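Local atomic coordinates of lipid binding hydrolase (Escherichia coli, PDB entry 2IF6), a protein that is of unknown biological role but probably acts as a hydrolase, and belongs to a family of permuted papain-like amidases. Residues Q24-S29 with P142-K147; G35-R40 with T56-W61; A91-G96 with Y120-G125. All coordinates share one frame; numbering follows the deposited sequence.

Interaction 1: Q24-S29 with P142-K147; sequences QLATHS and PLVQAK
L25 and V144 form the close-fitting centre of this contact, a small example of two helices that touch through three pairs of aliphatic side chains, with no hydrogen bond between the segments. The CG2 methyl of V144 does most of the touching. It lies 3.7 Å from L25 CB, and the end of the same leucine, CD1, comes to 4.0 Å from that methyl, so V144 CG2 meets the leucine both at its root and at its tip. The valine also reaches the backbone, with CG2 4.0 Å from A26 N. Its other branch, CG1, is placed anti to the valine's own backbone N (chi1 169°) and extends over the alanine, where it stands 4.3 Å from A26 CB. The backbones come nearest here, A26 CA and V144 CA being 6.7 Å apart.

Away from the valine the fit slackens. L143 crosses L25 at about a right angle and offers only its first carbon, CB, which is 4.2 Å from L25 CD1. The residue is solvent-exposed, and its side chain also rests on K21 and A22, one turn back along the other helix. V144, by contrast, is buried, so burial falls off within a single step of the chain.

Just past A26 the backbone turns at H28, where positive phi and two bonds back into the last turn make a Schellman motif; one is firm, S29 N to Q24 O at 2.9 Å, the other weak. H28 NE2 is hydrogen-bonded to D138, which also pairs with A26 through the backbone. The contact thus sets helix 142-152, preceded by the N141 loop, against the end of helix 20-27, ahead of strand 33-40 of the main antiparallel sheet.

Interaction 2: G35-R40 with T56-W61; sequences GMLVMR and TPLKQW
W61 and G35 meet where the helix 58-63 turns its buried face to strand 33-40, and the tryptophan can be followed outward as a worked case. Its CB points at the strand, and with CG anti to the backbone N (chi1 -166°) the indole is carried away from its own helix. Along one side of the ring NE1 makes a weak hydrogen bond to E48 OE1. Farther out, on the six-membered ring, CZ2 lies 4.2 Å from G35 N, the backbone of the glycine approaching obliquely. V46 and I11 pack on the indole, while the ring of H33 meets it with the two planes at about 25°. One helical turn earlier L58 makes the second touch, purely apolar: its CD1 is 4.3 Å from L37 CD1, the end of L37 coming nearer than the direction of its CB suggests. The turn that brings these residues together starts at P57, the N-cap, with W61 N bonded to P57 O. H33 and E48 are part of a possible Cys-His-Glu triad completed by C112, so the tryptophan probably flanks the active site, consistent with a permuted papain-like fold.

Interaction 3: A91-G96 with Y120-G125; sequences AKRYLG and YQNALG
Y94 and R93 reach from the loop after helix 81-91 to N122 on helix 112-124, the helix whose first residue, C112, would supply the nucleophile if the protein works as other papain-like enzymes do. The contact is small, and one asparagine receives both side chains.

The polar approach comes from the tyrosine. Its OH stands 3.1 Å from N122 ND2, with the amide nitrogen at the ring's edge and near its plane; the ring and amide planes are 32° apart. That nitrogen is hydrogen-bonded to K118 O, one turn back on its own helix. This bond probably helps to hold the amide in the rotation that puts ND2 next to the tyrosine OH.

Nonpolar packing accounts for the rest of the tyrosine's surroundings. Y94 is buried, its side chain touching V115, K118 and V119 along helix 112-124 and F47 on strand 43-49; the phenol is thus wedged between helix and sheet with its hydroxyl at the asparagine. N122 in turn rests on T90, and its neighbour A123 touches L87 and T90, so helix 81-91 meets the same helix.

The arginine contributes a looser, van der Waals touch at the exposed side. Its chain, bent at chi3 (49°), extends toward helix 112-124 and brings NH1 nearest, and guanidinium and amide planes stand nearly perpendicular, 87° apart. The meeting is with the aliphatic carbon of the asparagine: R93 NH1 lies 4.2 Å from N122 CB, which sits at the guanidinium's edge.

Interactions 2 and 3 touch, their centres 16 Å apart. M36, beside G35 on strand 33-40, joins them: its SD packs 3.9 Å from Y120 CE1, and its CE lies 4.2 Å from A91 CB. Sheet and helix 112-124 thereby meet between the two contacts, and the possible triad of C112, H33 and E48 draws on both elements, W61 touching its residues directly. Interaction 1 is remote, on the opposite side of the chain's centre, its centre about 28 Å from that of interaction 2 and about 29 Å from that of interaction 3. Along the chain, however, both are nested within the loop that it closes.

Interaction 1: Q24-S29 with P142-K147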
loop_
_atom_site.group_PDB
_atom_site.type_symbol
_atom_site.label_atom_id
_atom_site.label_comp_id
_atom_site.label_asym_id
_atom_site.label_seq_id
_atom_site.Cartn_x
_atom_site.Cartn_y
_atom_site.Cartn_z
ATOM N N GLN A 24 -2.860 9.835 6.904
ATOM C CA GLN A 24 -3.323 9.221 8.164
ATOM C C GLN A 24 -4.669 9.806 8.616
ATOM O O GLN A 24 -5.608 9.090 9.011
ATOM C CB GLN A 24 -2.279 9.457 9.248
ATOM C CG GLN A 24 -0.954 8.724 9.033
ATOM C CD GLN A 24 -0.031 8.950 10.200
ATOM O OE1 GLN A 24 0.076 10.071 10.703
ATOM N NE2 GLN A 24 0.607 7.896 10.666
ATOM N N LEU A 25 -4.784 11.120 8.509
ATOM C CA LEU A 25 -5.986 11.822 8.931
ATOM C C LEU A 25 -7.200 11.554 8.039
ATOM O O LEU A 25 -8.275 11.238 8.529
ATOM C CB LEU A 25 -5.684 13.312 8.945
ATOM C CG LEU A 25 -4.899 13.871 10.127
ATOM C CD1 LEU A 25 -4.654 15.327 9.795
ATOM C CD2 LEU A 25 -5.690 13.702 11.428
ATOM N N ALA A 26 -7.032 11.701 6.726
ATOM C CA ALA A 26 -8.100 11.460 5.768
ATOM C C ALA A 26 -8.623 10.005 5.807
ATOM O O ALA A 26 -9.791 9.728 5.463
ATOM C CB ALA A 26 -7.609 11.797 4.364
ATOM N N THR A 27 -7.744 9.071 6.164
ATOM C CA THR A 27 -8.129 7.651 6.009
ATOM C C THR A 27 -8.380 6.971 7.337
ATOM O O THR A 27 -8.665 5.741 7.357
ATOM C CB THR A 27 -7.064 6.826 5.290
ATOM O OG1 THR A 27 -5.891 6.756 6.115
ATOM C CG2 THR A 27 -6.750 7.389 3.881
ATOM N N HIS A 28 -8.270 7.770 8.405
ATOM C CA HIS A 28 -8.418 7.410 9.820
ATOM C C HIS A 28 -7.493 6.267 10.194
ATOM O O HIS A 28 -7.939 5.227 10.674
ATOM C CB HIS A 28 -9.881 7.090 10.201
ATOM C CG HIS A 28 -10.794 8.283 10.203
ATOM N ND1 HIS A 28 -12.083 8.231 10.703
ATOM C CD2 HIS A 28 -10.617 9.545 9.747
ATOM C CE1 HIS A 28 -12.652 9.420 10.563
ATOM N NE2 HIS A 28 -11.784 10.235 9.986
ATOM N N SER A 29 -6.207 6.430 9.945
ATOM C CA SER A 29 -5.329 5.267 9.960
ATOM C C SER A 29 -3.976 5.701 10.444
ATOM O O SER A 29 -3.605 6.864 10.252
ATOM C CB SER A 29 -5.201 4.698 8.524
ATOM O OG SER A 29 -4.309 3.584 8.486
ATOM N N PRO A 142 -8.143 20.780 8.438
ATOM C CA PRO A 142 -7.487 21.849 7.671
ATOM C C PRO A 142 -6.102 21.460 7.162
ATOM O O PRO A 142 -5.673 21.967 6.117
ATOM C CB PRO A 142 -7.362 22.993 8.685
ATOM C CG PRO A 142 -8.392 22.708 9.729
ATOM C CD PRO A 142 -8.408 21.199 9.829
ATOM N N LEU A 143 -5.417 20.561 7.880
ATOM C CA LEU A 143 -4.147 20.016 7.400
ATOM C C LEU A 143 -4.396 19.250 6.104
ATOM O O LEU A 143 -3.655 19.392 5.148
ATOM C CB LEU A 143 -3.482 19.121 8.448
ATOM C CG LEU A 143 -1.987 18.801 8.288
ATOM C CD1 LEU A 143 -1.298 18.762 9.629
ATOM C CD2 LEU A 143 -1.732 17.470 7.564
ATOM N N VAL A 144 -5.476 18.475 6.069
ATOM C CA VAL A 144 -5.822 17.717 4.896
ATOM C C VAL A 144 -6.211 18.673 3.739
ATOM O O VAL A 144 -5.728 18.500 2.597
ATOM C CB VAL A 144 -6.933 16.707 5.224
ATOM C CG1 VAL A 144 -7.518 16.082 3.962
ATOM C CG2 VAL A 144 -6.373 15.612 6.166
ATOM N N GLN A 145 -7.076 19.651 4.033
ATOM C CA GLN A 145 -7.473 20.619 2.999
ATOM C C GLN A 145 -6.262 21.372 2.432
ATOM O O GLN A 145 -6.197 21.565 1.207
ATOM C CB GLN A 145 -8.577 21.575 3.481
ATOM C CG GLN A 145 -9.980 20.959 3.570
ATOM C CD GLN A 145 -10.659 20.755 2.209
ATOM O OE1 GLN A 145 -10.430 21.501 1.242
ATOM N NE2 GLN A 145 -11.502 19.733 2.136
ATOM N N ALA A 146 -5.298 21.746 3.277
ATOM C CA ALA A 146 -4.084 22.429 2.793
ATOM C C ALA A 146 -3.266 21.569 1.817
ATOM O O ALA A 146 -2.837 22.036 0.759
ATOM C CB ALA A 146 -3.217 22.915 3.950
ATOM N N LYS A 147 -3.084 20.295 2.145
ATOM C CA LYS A 147 -2.339 19.393 1.278
ATOM C C LYS A 147 -3.093 19.111 -0.032
ATOM O O LYS A 147 -2.494 18.987 -1.074
ATOM C CB LYS A 147 -1.979 18.093 2.011
ATOM C CG LYS A 147 -0.867 18.261 3.109
ATOM C CD LYS A 147 0.528 18.602 2.546
ATOM C CE LYS A 147 1.057 17.542 1.589
ATOM N NZ LYS A 147 2.488 17.794 1.220
#

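Interaction 2: G35-R40 with T56-W61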
loop_
_atom_site.group_PDB
_atom_site.type_symbol
_atom_site.label_atom_id
_atom_site.label_comp_id
_atom_site.label_asym_id
_atom_site.label_seq_id
_atom_site.Cartn_x
_atom_site.Cartn_y
_atom_site.Cartn_z
ATOM N N GLY A 35 3.511 -2.112 1.025
ATOM C CA GLY A 35 4.121 -2.841 -0.093
ATOM C C GLY A 35 3.820 -4.318 0.098
ATOM O O GLY A 35 3.161 -4.706 1.097
ATOM N N MET A 36 4.283 -5.139 -0.840
ATOM C CA MET A 36 3.994 -6.581 -0.785
ATOM C C MET A 36 5.305 -7.316 -0.837
ATOM O O MET A 36 6.185 -6.989 -1.674
ATOM C CB MET A 36 3.100 -7.006 -1.965
ATOM C CG MET A 36 2.701 -8.558 -2.075
ATOM S SD MET A 36 1.890 -8.903 -3.664
ATOM C CE MET A 36 3.330 -9.101 -4.777
ATOM N N LEU A 37 5.448 -8.299 0.041
ATOM C CA LEU A 37 6.671 -9.108 0.109
ATOM C C LEU A 37 6.783 -9.935 -1.184
ATOM O O LEU A 37 5.779 -10.460 -1.671
ATOM C CB LEU A 37 6.661 -10.030 1.329
ATOM C CG LEU A 37 7.206 -9.554 2.695
ATOM C CD1 LEU A 37 8.704 -9.427 2.639
ATOM C CD2 LEU A 37 6.538 -8.246 3.137
ATOM N N VAL A 38 7.999 -9.978 -1.752
ATOM C CA VAL A 38 8.340 -10.937 -2.821
ATOM C C VAL A 38 9.685 -11.579 -2.425
ATOM O O VAL A 38 10.685 -10.860 -2.203
ATOM C CB VAL A 38 8.405 -10.312 -4.228
ATOM C CG1 VAL A 38 8.855 -11.356 -5.263
ATOM C CG2 VAL A 38 7.062 -9.784 -4.631
ATOM N N MET A 39 9.684 -12.902 -2.270
ATOM C CA MET A 39 10.908 -13.658 -2.027
ATOM C C MET A 39 11.627 -13.861 -3.356
ATOM O O MET A 39 11.094 -14.445 -4.302
ATOM C CB MET A 39 10.637 -14.986 -1.297
ATOM C CG MET A 39 9.749 -14.844 -0.067
ATOM S SD MET A 39 10.267 -13.599 1.164
ATOM C CE MET A 39 11.711 -14.391 1.791
ATOM N N ARG A 40 12.827 -13.306 -3.454
ATOM C CA ARG A 40 13.624 -13.432 -4.670
ATOM C C ARG A 40 14.886 -14.182 -4.297
ATOM O O ARG A 40 15.634 -13.750 -3.422
ATOM C CB ARG A 40 13.957 -12.068 -5.237
ATOM C CG ARG A 40 12.741 -11.197 -5.543
ATOM C CD ARG A 40 13.224 -9.783 -5.858
ATOM N NE ARG A 40 13.733 -9.625 -7.217
ATOM C CZ ARG A 40 14.599 -8.678 -7.587
ATOM N NH1 ARG A 40 15.080 -7.808 -6.698
ATOM N NH2 ARG A 40 14.999 -8.587 -8.833
ATOM N N THR A 56 12.623 -3.452 -3.013
ATOM C CA THR A 56 13.514 -2.915 -2.008
ATOM C C THR A 56 13.836 -3.993 -0.978
ATOM O O THR A 56 12.922 -4.653 -0.505
ATOM C CB THR A 56 12.795 -1.766 -1.247
ATOM O OG1 THR A 56 12.437 -0.752 -2.187
ATOM C CG2 THR A 56 13.676 -1.176 -0.187
ATOM N N PRO A 57 15.123 -4.154 -0.593
ATOM C CA PRO A 57 15.412 -5.131 0.466
ATOM C C PRO A 57 14.610 -4.847 1.746
ATOM O O PRO A 57 14.476 -3.710 2.166
ATOM C CB PRO A 57 16.918 -4.964 0.699
ATOM C CG PRO A 57 17.449 -4.458 -0.565
ATOM C CD PRO A 57 16.365 -3.541 -1.123
ATOM N N LEU A 58 14.041 -5.883 2.329
ATOM C CA LEU A 58 13.171 -5.726 3.509
ATOM C C LEU A 58 13.810 -4.923 4.667
ATOM O O LEU A 58 13.177 -4.072 5.277
ATOM C CB LEU A 58 12.702 -7.100 3.998
ATOM C CG LEU A 58 11.859 -7.110 5.274
ATOM C CD1 LEU A 58 10.508 -6.364 5.019
ATOM C CD2 LEU A 58 11.590 -8.549 5.698
ATOM N N LYS A 59 15.080 -5.156 4.940
ATOM C CA LYS A 59 15.717 -4.446 6.031
ATOM C C LYS A 59 15.673 -2.952 5.748
ATOM O O LYS A 59 15.303 -2.175 6.622
ATOM C CB LYS A 59 17.158 -4.935 6.266
ATOM C CG LYS A 59 17.862 -4.140 7.371
ATOM C CD LYS A 59 19.352 -4.536 7.522
ATOM C CE LYS A 59 20.096 -3.459 8.343
ATOM N NZ LYS A 59 20.166 -2.195 7.552
ATOM N N GLN A 60 15.999 -2.560 4.516
ATOM C CA GLN A 60 15.997 -1.142 4.135
ATOM C C GLN A 60 14.553 -0.550 4.145
ATOM O O GLN A 60 14.312 0.587 4.608
ATOM C CB GLN A 60 16.689 -0.986 2.779
ATOM C CG GLN A 60 16.451 0.307 2.012
ATOM C CD GLN A 60 16.974 0.213 0.569
ATOM O OE1 GLN A 60 17.992 -0.456 0.312
ATOM N NE2 GLN A 60 16.264 0.851 -0.374
ATOM N N TRP A 61 13.601 -1.314 3.621
ATOM C CA TRP A 61 12.196 -0.886 3.664
ATOM C C TRP A 61 11.711 -0.548 5.080
ATOM O O TRP A 61 11.076 0.466 5.298
ATOM C CB TRP A 61 11.297 -1.963 3.052
ATOM C CG TRP A 61 9.928 -1.444 2.768
ATOM C CD1 TRP A 61 9.505 -0.833 1.617
ATOM C CD2 TRP A 61 8.808 -1.432 3.674
ATOM N NE1 TRP A 61 8.169 -0.471 1.736
ATOM C CE2 TRP A 61 7.723 -0.853 2.983
ATOM C CE3 TRP A 61 8.620 -1.871 4.995
ATOM C CZ2 TRP A 61 6.476 -0.688 3.575
ATOM C CZ3 TRP A 61 7.372 -1.737 5.571
ATOM C CH2 TRP A 61 6.316 -1.133 4.857
#

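Interaction 3: A91-G96 with Y120-G125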
loop_
_atom_site.group_PDB
_atom_site.type_symbol
_atom_site.label_atom_id
_atom_site.label_comp_id
_atom_site.label_asym_id
_atom_site.label_seq_id
_atom_site.Cartn_x
_atom_site.Cartn_y
_atom_site.Cartn_z
ATOM N N ALA A 91 3.256 -8.993 -10.403
ATOM C CA ALA A 91 3.948 -7.814 -9.890
ATOM C C ALA A 91 4.901 -7.272 -10.961
ATOM O O ALA A 91 5.090 -6.056 -11.070
ATOM C CB ALA A 91 4.698 -8.126 -8.628
ATOM N N LYS A 92 5.494 -8.179 -11.743
ATOM C CA LYS A 92 6.491 -7.788 -12.753
ATOM C C LYS A 92 5.952 -6.816 -13.793
ATOM O O LYS A 92 6.695 -6.017 -14.316
ATOM C CB LYS A 92 7.051 -9.016 -13.475
ATOM C CG LYS A 92 7.935 -9.876 -12.611
ATOM C CD LYS A 92 8.475 -11.066 -13.418
ATOM C CE LYS A 92 9.415 -11.894 -12.537
ATOM N NZ LYS A 92 9.891 -13.175 -13.186
ATOM N N ARG A 93 4.661 -6.884 -14.078
ATOM C CA ARG A 93 4.023 -6.062 -15.109
ATOM C C ARG A 93 3.947 -4.581 -14.732
ATOM O O ARG A 93 3.747 -3.746 -15.595
ATOM C CB ARG A 93 2.616 -6.590 -15.432
ATOM C CG ARG A 93 2.563 -8.097 -15.783
ATOM C CD ARG A 93 1.125 -8.617 -15.922
ATOM N NE ARG A 93 0.297 -7.769 -16.779
ATOM C CZ ARG A 93 -0.974 -7.456 -16.510
ATOM N NH1 ARG A 93 -1.569 -7.920 -15.404
ATOM N NH2 ARG A 93 -1.658 -6.665 -17.338
ATOM N N TYR A 94 4.121 -4.257 -13.448
ATOM C CA TYR A 94 3.998 -2.871 -12.955
ATOM C C TYR A 94 5.358 -2.222 -12.659
ATOM O O TYR A 94 5.426 -1.021 -12.361
ATOM C CB TYR A 94 3.127 -2.839 -11.680
ATOM C CG TYR A 94 1.708 -3.327 -11.918
ATOM C CD1 TYR A 94 0.689 -2.434 -12.219
ATOM C CD2 TYR A 94 1.399 -4.681 -11.849
ATOM C CE1 TYR A 94 -0.627 -2.890 -12.443
ATOM C CE2 TYR A 94 0.109 -5.150 -12.103
ATOM C CZ TYR A 94 -0.895 -4.256 -12.393
ATOM O OH TYR A 94 -2.172 -4.725 -12.628
ATOM N N LEU A 95 6.441 -3.002 -12.735
ATOM C CA LEU A 95 7.750 -2.477 -12.402
ATOM C C LEU A 95 8.102 -1.306 -13.305
ATOM O O LEU A 95 7.801 -1.321 -14.514
ATOM C CB LEU A 95 8.840 -3.555 -12.536
ATOM C CG LEU A 95 8.814 -4.647 -11.481
ATOM C CD1 LEU A 95 9.635 -5.850 -11.900
ATOM C CD2 LEU A 95 9.298 -4.105 -10.073
ATOM N N GLY A 96 8.711 -0.287 -12.720
ATOM C CA GLY A 96 9.106 0.894 -13.476
ATOM C C GLY A 96 8.047 1.959 -13.680
ATOM O O GLY A 96 8.364 3.020 -14.198
ATOM N N TYR A 120 -3.101 -8.209 -6.531
ATOM C CA TYR A 120 -3.913 -9.303 -5.977
ATOM C C TYR A 120 -5.094 -9.587 -6.881
ATOM O O TYR A 120 -5.487 -10.749 -7.078
ATOM C CB TYR A 120 -4.402 -8.979 -4.561
ATOM C CG TYR A 120 -3.558 -9.645 -3.508
ATOM C CD1 TYR A 120 -2.369 -9.067 -3.061
ATOM C CD2 TYR A 120 -3.910 -10.887 -3.003
ATOM C CE1 TYR A 120 -1.582 -9.710 -2.090
ATOM C CE2 TYR A 120 -3.127 -11.546 -2.064
ATOM C CZ TYR A 120 -1.962 -10.947 -1.606
ATOM O OH TYR A 120 -1.219 -11.582 -0.640
ATOM N N GLN A 121 -5.658 -8.519 -7.422
ATOM C CA GLN A 121 -6.870 -8.650 -8.214
ATOM C C GLN A 121 -6.502 -9.348 -9.506
ATOM O O GLN A 121 -7.170 -10.274 -9.928
ATOM C CB GLN A 121 -7.500 -7.275 -8.454
ATOM C CG GLN A 121 -8.288 -7.093 -9.800
ATOM C CD GLN A 121 -9.491 -7.993 -9.939
ATOM O OE1 GLN A 121 -9.862 -8.388 -11.063
ATOM N NE2 GLN A 121 -10.118 -8.329 -8.817
ATOM N N ASN A 122 -5.420 -8.907 -10.132
ATOM C CA ASN A 122 -5.065 -9.450 -11.430
ATOM C C ASN A 122 -4.427 -10.831 -11.384
ATOM O O ASN A 122 -4.617 -11.620 -12.297
ATOM C CB ASN A 122 -4.243 -8.446 -12.227
ATOM C CG ASN A 122 -5.113 -7.322 -12.778
ATOM O OD1 ASN A 122 -6.017 -7.571 -13.583
ATOM N ND2 ASN A 122 -4.899 -6.102 -12.301
ATOM N N ALA A 123 -3.740 -11.148 -10.294
ATOM C CA ALA A 123 -3.115 -12.459 -10.161
ATOM C C ALA A 123 -4.077 -13.557 -9.657
ATOM O O ALA A 123 -4.082 -14.681 -10.194
ATOM C CB ALA A 123 -1.877 -12.386 -9.281
ATOM N N LEU A 124 -4.862 -13.254 -8.626
ATOM C CA LEU A 124 -5.661 -14.271 -7.928
ATOM C C LEU A 124 -7.171 -14.006 -8.017
ATOM O O LEU A 124 -7.962 -14.807 -7.518
ATOM C CB LEU A 124 -5.242 -14.343 -6.434
ATOM C CG LEU A 124 -3.742 -14.511 -6.116
ATOM C CD1 LEU A 124 -3.518 -14.639 -4.631
ATOM C CD2 LEU A 124 -3.180 -15.761 -6.882
ATOM N N GLY A 125 -7.551 -12.879 -8.610
ATOM C CA GLY A 125 -8.952 -12.422 -8.618
ATOM C C GLY A 125 -9.514 -12.146 -7.236
ATOM O O GLY A 125 -10.723 -12.275 -7.020
#